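Side-chain contacts in 4-dehydrase (Streptomyces venezuelae, PDB 2PO3), which probably acts as a pyridoxal phosphate-dependent sugar aminotransferase in desosamine biosynthesis and here holds its TDP-sugar product as an external aldimine with the cofactor: residues Ser6-Ala9 against Phe10-Gly13; Ile310-Asp313 against Leu314-Val318; Asp371-Arg374 against Val375-Leu379; Leu379-Cys382 against Ala383-Arg387. One frame throughout, in Å; residues are numbered along the deposited sequence.

All four contacts are local, each closed within eight or nine consecutive residues, so they follow one another along the chain and none encloses or crosses another. Contact 1 closes a tight turn near the N terminus, in the loop before strand 21-22. Much later, contact 2 starts helix 312-321. Contacts 3 and 4 are successive turns of the long helix 369-394 and share Leu379. Packing joins them in space: Phe10 lies on Leu314 and Glu317, Leu8 CD2 is 3.7 Å from Leu381 CD2, and Val315 CG1 is 3.7 Å from Leu379 CD2. The N-terminal turn is thereby laid against two helices that also pack on each other.

Contact 1: residues Ser6-Ala9 against Phe10-Gly13; sequences SDLA and FFGG
Leu8 and Gly13 are joined by the outermost of three backbone hydrogen bonds that define this turn. Gly13 N donates to Leu8 O at 2.8 Å, and Phe11 N donates to the same oxygen at 2.6 Å; the two N-H groups approach from opposite faces of the carbonyl plane. Within the span closed by Gly13 and Leu8, Gly12 N donates to Ala9 O over 3.0 Å. A 6→1 bond enclosing a 5→2 bond, with Gly12 at a positive phi of 94°, meets the definition of a Schellman motif, here ending a single 3-10 turn at Ala9-Phe10.

A CA-H...O contact and a water add to these bonds. Ala9 CA points its hydrogen at Gly13 O, 3.3 Å away (164° at the hydrogen). One water donates to both Ser6 O and Phe11 O, the latter at 2.6 Å, and so bridges them. Ser6 OG turns to Arg392.

The apolar contact is made by Leu8 and Phe11, which lie side by side, both holding CG anti to the carbonyl carbon (chi1 -66° for Leu8). Leu8 CD1 meets the edge of the Phe11 ring, 3.5 Å from its CD1. One face of that ring receives Phe10 CD2, 3.6 Å above the ring plane and over its centre, and Arg392 makes a cation-pi contact with it.

The chemistry explains the glycine pair: Gly12 has backbone angles that would press a beta carbon against the preceding carbonyl, while at Gly13 one would collide with Ser6 O. Backbone bonds thus fold the turn, leaving its aromatic rings for helices 312-321 and 369-394.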
# COMPACT_ATOMS: atom_id res chain seq x y z
N SER A 6 -2.88 17.57 -43.35
CA SER A 6 -3.67 18.67 -42.83
C SER A 6 -4.98 18.24 -42.23
O SER A 6 -5.54 18.95 -41.39
CB SER A 6 -3.78 19.80 -43.82
OG SER A 6 -2.78 19.58 -44.80
N ASP A 7 -5.45 17.08 -42.63
CA ASP A 7 -6.67 16.62 -42.03
C ASP A 7 -6.32 16.13 -40.64
O ASP A 7 -7.23 15.82 -39.85
CB ASP A 7 -7.34 15.50 -42.84
CG ASP A 7 -7.36 15.85 -44.30
OD1 ASP A 7 -7.17 16.98 -44.72
OD2 ASP A 7 -7.57 14.80 -45.06
N LEU A 8 -5.00 16.09 -40.38
CA LEU A 8 -4.47 15.67 -39.09
C LEU A 8 -4.80 16.71 -38.05
O LEU A 8 -4.41 17.87 -38.19
CB LEU A 8 -2.94 15.45 -39.01
CG LEU A 8 -2.40 14.29 -39.85
CD1 LEU A 8 -0.91 14.14 -39.65
CD2 LEU A 8 -3.06 12.96 -39.52
N ALA A 9 -5.51 16.25 -37.02
CA ALA A 9 -5.91 17.07 -35.90
C ALA A 9 -4.66 17.69 -35.33
O ALA A 9 -4.66 18.79 -34.75
CB ALA A 9 -6.61 16.22 -34.84
N PHE A 10 -3.58 16.94 -35.50
CA PHE A 10 -2.31 17.39 -35.00
C PHE A 10 -1.91 18.68 -35.72
O PHE A 10 -1.31 19.59 -35.15
CB PHE A 10 -1.27 16.29 -35.23
CG PHE A 10 0.07 16.71 -34.73
CD1 PHE A 10 0.42 16.61 -33.38
CD2 PHE A 10 1.01 17.23 -35.62
CE1 PHE A 10 1.68 17.00 -32.92
CE2 PHE A 10 2.27 17.64 -35.17
CZ PHE A 10 2.61 17.52 -33.82
N PHE A 11 -2.28 18.74 -37.00
CA PHE A 11 -1.99 19.87 -37.85
C PHE A 11 -3.11 20.87 -37.86
O PHE A 11 -3.15 21.77 -38.70
CB PHE A 11 -1.61 19.40 -39.24
CG PHE A 11 -0.20 18.85 -39.16
CD1 PHE A 11 0.08 17.53 -39.50
CD2 PHE A 11 0.84 19.66 -38.70
CE1 PHE A 11 1.38 17.01 -39.42
CE2 PHE A 11 2.15 19.16 -38.62
CZ PHE A 11 2.41 17.84 -38.98
N GLY A 12 -4.01 20.71 -36.91
CA GLY A 12 -5.14 21.60 -36.79
C GLY A 12 -6.38 21.09 -37.50
O GLY A 12 -7.42 21.74 -37.49
N GLY A 13 -6.28 19.93 -38.11
CA GLY A 13 -7.44 19.40 -38.79
C GLY A 13 -8.46 18.92 -37.74
O GLY A 13 -8.36 19.14 -36.51
O HOH W 1 -4.37 21.77 -41.00

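Contact 2: residues Ile310-Asp313 against Leu314-Val318; sequences IHRD and LVMEV
His311 O accepts from two backbone donors one turn on: Val315 N at 3.1 Å, in the carbonyl plane, and Leu314 N through a weak bond with an N-H...O angle of 127°. The His311 side chain occupies the N-cap. Its ND1 takes the N-H of Asp313 at 2.8 Å, in the plane of the imidazole and nearly straight (172°), satisfying an amide that the first helical turn leaves without a carbonyl partner. Met316 N and Glu317 N then continue the helical pattern onto Arg312 O and Asp313 O.

Asp313 OD1 is gripped side-on by the neighbouring Arg312, whose NE (2.8 Å) and NH2 (3.0 Å) both reach this one atom. The oxygen lies in the guanidinium plane, whereas the two nitrogens sit 22° out of the carboxylate plane, on one face of it. Bends at chi2 and chi3 fold the arginine back to this position; NH1 goes on to the carbonyls of Val358 and Ala355. Arg312 CD also runs alongside Met316 CG at 4.0 Å. A leucine in place of Arg312 would probably leave Asp313 without its opposite charge and those two carbonyls without their donor.

On the apolar side, Ile310 crosses both Leu314 and Val315 at about a right angle. Its CG1 rests 3.9 Å from Leu314 CB, and CG2 is 4.0 Å from Val315 CG2. Ile310 just precedes the N-cap and Val315 is the fourth residue after it, so this pair forms a hydrophobic staple, which joined to a side-chain N-cap, here a histidine, is a known way of starting a helix.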
# COMPACT_ATOMS: atom_id res chain seq x y z
N ILE A 310 10.79 9.80 -39.05
CA ILE A 310 9.97 10.36 -37.97
C ILE A 310 10.27 9.62 -36.66
O ILE A 310 10.24 8.39 -36.63
CB ILE A 310 8.46 10.40 -38.22
CG1 ILE A 310 7.73 10.99 -37.03
CG2 ILE A 310 7.84 9.03 -38.48
CD1 ILE A 310 6.29 11.39 -37.35
N HIS A 311 10.58 10.37 -35.61
CA HIS A 311 10.89 9.82 -34.29
C HIS A 311 9.63 9.32 -33.59
O HIS A 311 8.58 9.93 -33.76
CB HIS A 311 11.44 10.92 -33.33
CG HIS A 311 12.12 10.37 -32.08
ND1 HIS A 311 11.39 9.92 -30.96
CD2 HIS A 311 13.45 10.19 -31.80
CE1 HIS A 311 12.28 9.49 -30.05
NE2 HIS A 311 13.52 9.64 -30.52
N ARG A 312 9.78 8.23 -32.79
CA ARG A 312 8.72 7.60 -31.98
C ARG A 312 7.88 8.64 -31.21
O ARG A 312 6.65 8.61 -31.12
CB ARG A 312 9.41 6.67 -30.99
CG ARG A 312 8.48 5.79 -30.15
CD ARG A 312 8.00 6.50 -28.88
NE ARG A 312 9.05 7.21 -28.12
CZ ARG A 312 10.00 6.62 -27.38
NH1 ARG A 312 10.08 5.30 -27.28
NH2 ARG A 312 10.89 7.37 -26.72
N ASP A 313 8.58 9.61 -30.63
CA ASP A 313 7.93 10.64 -29.84
C ASP A 313 6.89 11.42 -30.60
O ASP A 313 5.80 11.72 -30.09
CB ASP A 313 8.95 11.61 -29.24
CG ASP A 313 9.80 10.99 -28.17
OD1 ASP A 313 9.59 9.88 -27.71
OD2 ASP A 313 10.78 11.78 -27.78
N LEU A 314 7.24 11.76 -31.83
CA LEU A 314 6.37 12.53 -32.69
C LEU A 314 5.20 11.68 -33.13
O LEU A 314 4.05 12.15 -33.23
CB LEU A 314 7.12 13.13 -33.88
CG LEU A 314 6.29 14.21 -34.60
CD1 LEU A 314 5.69 15.23 -33.63
CD2 LEU A 314 7.19 14.94 -35.61
N VAL A 315 5.52 10.40 -33.36
CA VAL A 315 4.47 9.49 -33.73
C VAL A 315 3.42 9.52 -32.60
O VAL A 315 2.19 9.66 -32.80
CB VAL A 315 5.01 8.08 -33.91
CG1 VAL A 315 3.78 7.19 -33.91
CG2 VAL A 315 5.78 7.94 -35.24
N MET A 316 3.93 9.44 -31.36
CA MET A 316 3.10 9.47 -30.16
C MET A 316 2.16 10.67 -30.13
O MET A 316 0.93 10.60 -29.91
CB MET A 316 4.00 9.49 -28.93
CG MET A 316 4.34 8.12 -28.38
SD MET A 316 4.59 8.15 -26.57
CE MET A 316 4.13 9.84 -26.20
N GLU A 317 2.76 11.82 -30.34
CA GLU A 317 2.01 13.07 -30.34
C GLU A 317 0.92 13.10 -31.40
O GLU A 317 -0.20 13.55 -31.15
CB GLU A 317 2.94 14.26 -30.60
CG GLU A 317 3.85 14.62 -29.42
CD GLU A 317 4.36 16.03 -29.54
OE1 GLU A 317 5.53 16.31 -29.81
OE2 GLU A 317 3.42 16.93 -29.37
N VAL A 318 1.26 12.64 -32.59
CA VAL A 318 0.33 12.63 -33.69
C VAL A 318 -0.89 11.79 -33.36
O VAL A 318 -2.03 12.16 -33.65
CB VAL A 318 0.98 12.14 -34.99
CG1 VAL A 318 -0.04 12.08 -36.12
CG2 VAL A 318 2.13 13.06 -35.40

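Contact 3: residues Asp371-Arg374 against Val375-Leu379; sequences DIRR and VADLL
Ile372 and Ala376 share the shortest of four helical backbone bonds that join these two turns. Ala376 N donates to Ile372 O at 2.7 Å, almost straight (174°) and nearly along the C=O axis. Val375 N to Asp371 O and Asp377 N to Arg373 O are regular as well; Leu378 N to Arg374 O is longer, at 3.2 Å, with its donor tilted from the carbonyl plane.

Carbon-to-carbonyl packing comes next. Ala376 CB lies 3.4 Å from Ile372 O. Val375 CG1 comes within 3.0 Å of Asp371 O because it is eclipsed with its own backbone N (chi1 0°), a strained setting whose modelled orientation is doubtful. The valine and Ile372 pack on Tyr273 of helix 246-276.

Charge is arranged differently on the exposed side. Asp377 OD2 stands 4.0 Å from Arg373 NH2, but it lies well out of the guanidinium plane, and the planes of the two groups are 84° apart. No N-H points at the oxygen, which leaves attraction between charges without a salt bridge, and Arg373 is itself poorly ordered. The buried Arg374 behaves otherwise: extended from CG to NE, it carries NH1 to Gln19 O and NH2 to Glu322 O.

Adjacent arginines therefore have unlike duties. Arg374 is held by directed bonds and ties the helix to the chain before strand 21-22 and to the residue just after helix 312-321, while the Arg373-Asp377 pair offers only a diffuse electrostatic link across one turn, probably weakened further by solvent.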
# COMPACT_ATOMS: atom_id res chain seq x y z
N ASP A 371 -11.04 -0.62 -34.37
CA ASP A 371 -10.17 0.23 -33.61
C ASP A 371 -8.73 0.04 -34.09
O ASP A 371 -7.96 0.98 -34.32
CB ASP A 371 -10.21 -0.31 -32.18
CG ASP A 371 -11.59 -0.23 -31.65
OD1 ASP A 371 -12.24 0.80 -31.66
OD2 ASP A 371 -12.02 -1.40 -31.24
N ILE A 372 -8.38 -1.24 -34.26
CA ILE A 372 -7.04 -1.63 -34.69
C ILE A 372 -6.63 -1.01 -35.99
O ILE A 372 -5.56 -0.44 -36.12
CB ILE A 372 -6.79 -3.13 -34.56
CG1 ILE A 372 -6.79 -3.47 -33.07
CG2 ILE A 372 -5.46 -3.48 -35.23
CD1 ILE A 372 -6.82 -4.97 -32.76
N ARG A 373 -7.53 -1.11 -36.94
CA ARG A 373 -7.33 -0.56 -38.27
C ARG A 373 -7.13 0.94 -38.18
O ARG A 373 -6.30 1.59 -38.81
CB ARG A 373 -8.65 -0.80 -39.00
CG ARG A 373 -8.54 -1.40 -40.39
CD ARG A 373 -9.86 -1.34 -41.16
NE ARG A 373 -10.10 -0.02 -41.75
CZ ARG A 373 -10.96 0.90 -41.27
NH1 ARG A 373 -11.72 0.68 -40.19
NH2 ARG A 373 -11.07 2.06 -41.92
N ARG A 374 -7.95 1.55 -37.39
CA ARG A 374 -7.82 2.98 -37.28
C ARG A 374 -6.40 3.34 -36.82
O ARG A 374 -5.79 4.27 -37.33
CB ARG A 374 -8.92 3.52 -36.37
CG ARG A 374 -8.55 4.76 -35.58
CD ARG A 374 -9.58 5.13 -34.51
NE ARG A 374 -9.28 6.40 -33.85
CZ ARG A 374 -9.91 6.85 -32.78
NH1 ARG A 374 -10.89 6.15 -32.21
NH2 ARG A 374 -9.53 8.02 -32.26
N VAL A 375 -5.89 2.61 -35.83
CA VAL A 375 -4.55 2.91 -35.34
C VAL A 375 -3.47 2.51 -36.32
O VAL A 375 -2.56 3.27 -36.60
CB VAL A 375 -4.27 2.60 -33.86
CG1 VAL A 375 -5.47 2.03 -33.11
CG2 VAL A 375 -2.90 1.99 -33.49
N ALA A 376 -3.58 1.31 -36.86
CA ALA A 376 -2.60 0.84 -37.82
C ALA A 376 -2.47 1.82 -38.98
O ALA A 376 -1.37 2.15 -39.38
CB ALA A 376 -3.01 -0.51 -38.38
N ASP A 377 -3.62 2.30 -39.49
CA ASP A 377 -3.73 3.24 -40.58
C ASP A 377 -3.02 4.54 -40.30
O ASP A 377 -2.34 5.10 -41.17
CB ASP A 377 -5.19 3.55 -40.90
CG ASP A 377 -5.80 2.49 -41.76
OD1 ASP A 377 -5.18 1.52 -42.20
OD2 ASP A 377 -7.08 2.74 -41.96
N LEU A 378 -3.20 4.98 -39.07
CA LEU A 378 -2.57 6.18 -38.57
C LEU A 378 -1.05 5.93 -38.48
O LEU A 378 -0.22 6.75 -38.84
CB LEU A 378 -3.15 6.49 -37.18
CG LEU A 378 -3.91 7.82 -37.07
CD1 LEU A 378 -4.25 8.14 -35.60
CD2 LEU A 378 -3.05 8.94 -37.65
N LEU A 379 -0.66 4.75 -38.01
CA LEU A 379 0.76 4.46 -37.93
C LEU A 379 1.39 4.39 -39.32
O LEU A 379 2.50 4.86 -39.58
CB LEU A 379 1.00 3.10 -37.29
CG LEU A 379 1.03 3.17 -35.77
CD1 LEU A 379 1.40 1.80 -35.22
CD2 LEU A 379 2.10 4.16 -35.35

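Contact 4: residues Leu379-Cys382 against Ala383-Arg387; sequences LRLC and ATRGR
Thr384, though an exposed residue, packs closely over the backbone of the preceding turn. Its N donates to Arg380 O at 3.0 Å, and CG2 comes within 3.1 Å of the same oxygen. OG1 sits between the backbone N and the carbonyl carbon (chi1 66°), a placement that turns the hydroxyl back along the helix: it lies 3.0 Å from Arg380 O and 3.2 Å from Leu381 O, with a single proton that could serve either. Beside it Ala383 N donates to Leu379 O at 2.9 Å, close to the direction of that C=O bond. On the buried side, Leu379 and Cys382 turn to helix 312-321, where they meet Leu319.

Against that buried side stands the looser, partly exposed edge of Leu381 and Arg385. Leu381 CD1 touches Arg385 CG at 3.9 Å, the nearest approach of these two side chains, and the arginine bends at chi2 and chi3 to take NH2 to a salt bridge with Glu388. The backbone also departs from regular helix, for Arg385 has a phi of -128°. Its N still donates to Leu381 O at 2.8 Å, though bent to 132°. One residue later Gly386 N is 2.9 Å from Cys382 O, yet the angle is too poor for a hydrogen bond.

The helix is thus gripped firmly by main-chain carbonyls up to Thr384 and then distorted, with one step of the usual bonding lost at Gly386. The threonine hydroxyl, lying near two carbonyl oxygens, supplies a further polar link to the main chain just before that irregular step.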
# COMPACT_ATOMS: atom_id res chain seq x y z
N LEU A 379 -0.66 4.75 -38.01
CA LEU A 379 0.76 4.46 -37.93
C LEU A 379 1.39 4.39 -39.32
O LEU A 379 2.50 4.86 -39.58
CB LEU A 379 1.00 3.10 -37.29
CG LEU A 379 1.03 3.17 -35.77
CD1 LEU A 379 1.40 1.80 -35.22
CD2 LEU A 379 2.10 4.16 -35.35
N ARG A 380 0.65 3.76 -40.23
CA ARG A 380 1.09 3.58 -41.59
C ARG A 380 1.30 4.95 -42.23
O ARG A 380 2.26 5.17 -42.92
CB ARG A 380 0.06 2.75 -42.34
CG ARG A 380 0.45 2.43 -43.77
CD ARG A 380 -0.46 1.35 -44.29
NE ARG A 380 -0.22 0.05 -43.66
CZ ARG A 380 0.75 -0.82 -44.01
NH1 ARG A 380 1.62 -0.56 -44.99
NH2 ARG A 380 0.87 -1.99 -43.37
N LEU A 381 0.39 5.88 -41.97
CA LEU A 381 0.54 7.22 -42.51
C LEU A 381 1.86 7.85 -42.04
O LEU A 381 2.71 8.32 -42.82
CB LEU A 381 -0.67 8.08 -42.07
CG LEU A 381 -0.60 9.57 -42.40
CD1 LEU A 381 -0.58 9.71 -43.91
CD2 LEU A 381 -1.82 10.33 -41.87
N CYS A 382 2.04 7.82 -40.72
CA CYS A 382 3.23 8.37 -40.07
C CYS A 382 4.53 7.80 -40.60
O CYS A 382 5.53 8.48 -40.79
CB CYS A 382 3.20 8.08 -38.54
SG CYS A 382 1.93 9.00 -37.62
N ALA A 383 4.52 6.49 -40.79
CA ALA A 383 5.70 5.81 -41.26
C ALA A 383 6.01 6.10 -42.71
O ALA A 383 7.19 6.26 -43.05
CB ALA A 383 5.59 4.31 -41.01
N THR A 384 4.97 6.16 -43.54
CA THR A 384 5.17 6.41 -44.96
C THR A 384 5.33 7.86 -45.32
O THR A 384 5.78 8.17 -46.44
CB THR A 384 4.04 5.83 -45.81
OG1 THR A 384 2.86 6.54 -45.50
CG2 THR A 384 3.87 4.35 -45.49
N ARG A 385 4.96 8.75 -44.41
CA ARG A 385 5.07 10.18 -44.69
C ARG A 385 5.83 10.95 -43.64
O ARG A 385 5.71 12.18 -43.61
CB ARG A 385 3.72 10.83 -44.93
CG ARG A 385 2.78 10.02 -45.83
CD ARG A 385 2.72 10.45 -47.30
NE ARG A 385 2.55 11.89 -47.54
CZ ARG A 385 1.43 12.48 -47.98
NH1 ARG A 385 0.32 11.78 -48.24
NH2 ARG A 385 1.43 13.80 -48.17
N GLY A 386 6.58 10.20 -42.81
CA GLY A 386 7.38 10.67 -41.69
C GLY A 386 8.16 11.95 -41.91
O GLY A 386 7.99 12.94 -41.19
N ARG A 387 9.00 11.86 -42.93
CA ARG A 387 9.90 12.90 -43.43
C ARG A 387 9.15 14.21 -43.66
O ARG A 387 9.56 15.29 -43.21
CB ARG A 387 10.61 12.41 -44.70
CG ARG A 387 11.74 11.42 -44.40
CD ARG A 387 12.37 10.70 -45.61
NE ARG A 387 12.74 9.31 -45.31
CZ ARG A 387 13.79 8.94 -44.56
NH1 ARG A 387 14.63 9.82 -44.01
NH2 ARG A 387 14.03 7.64 -44.35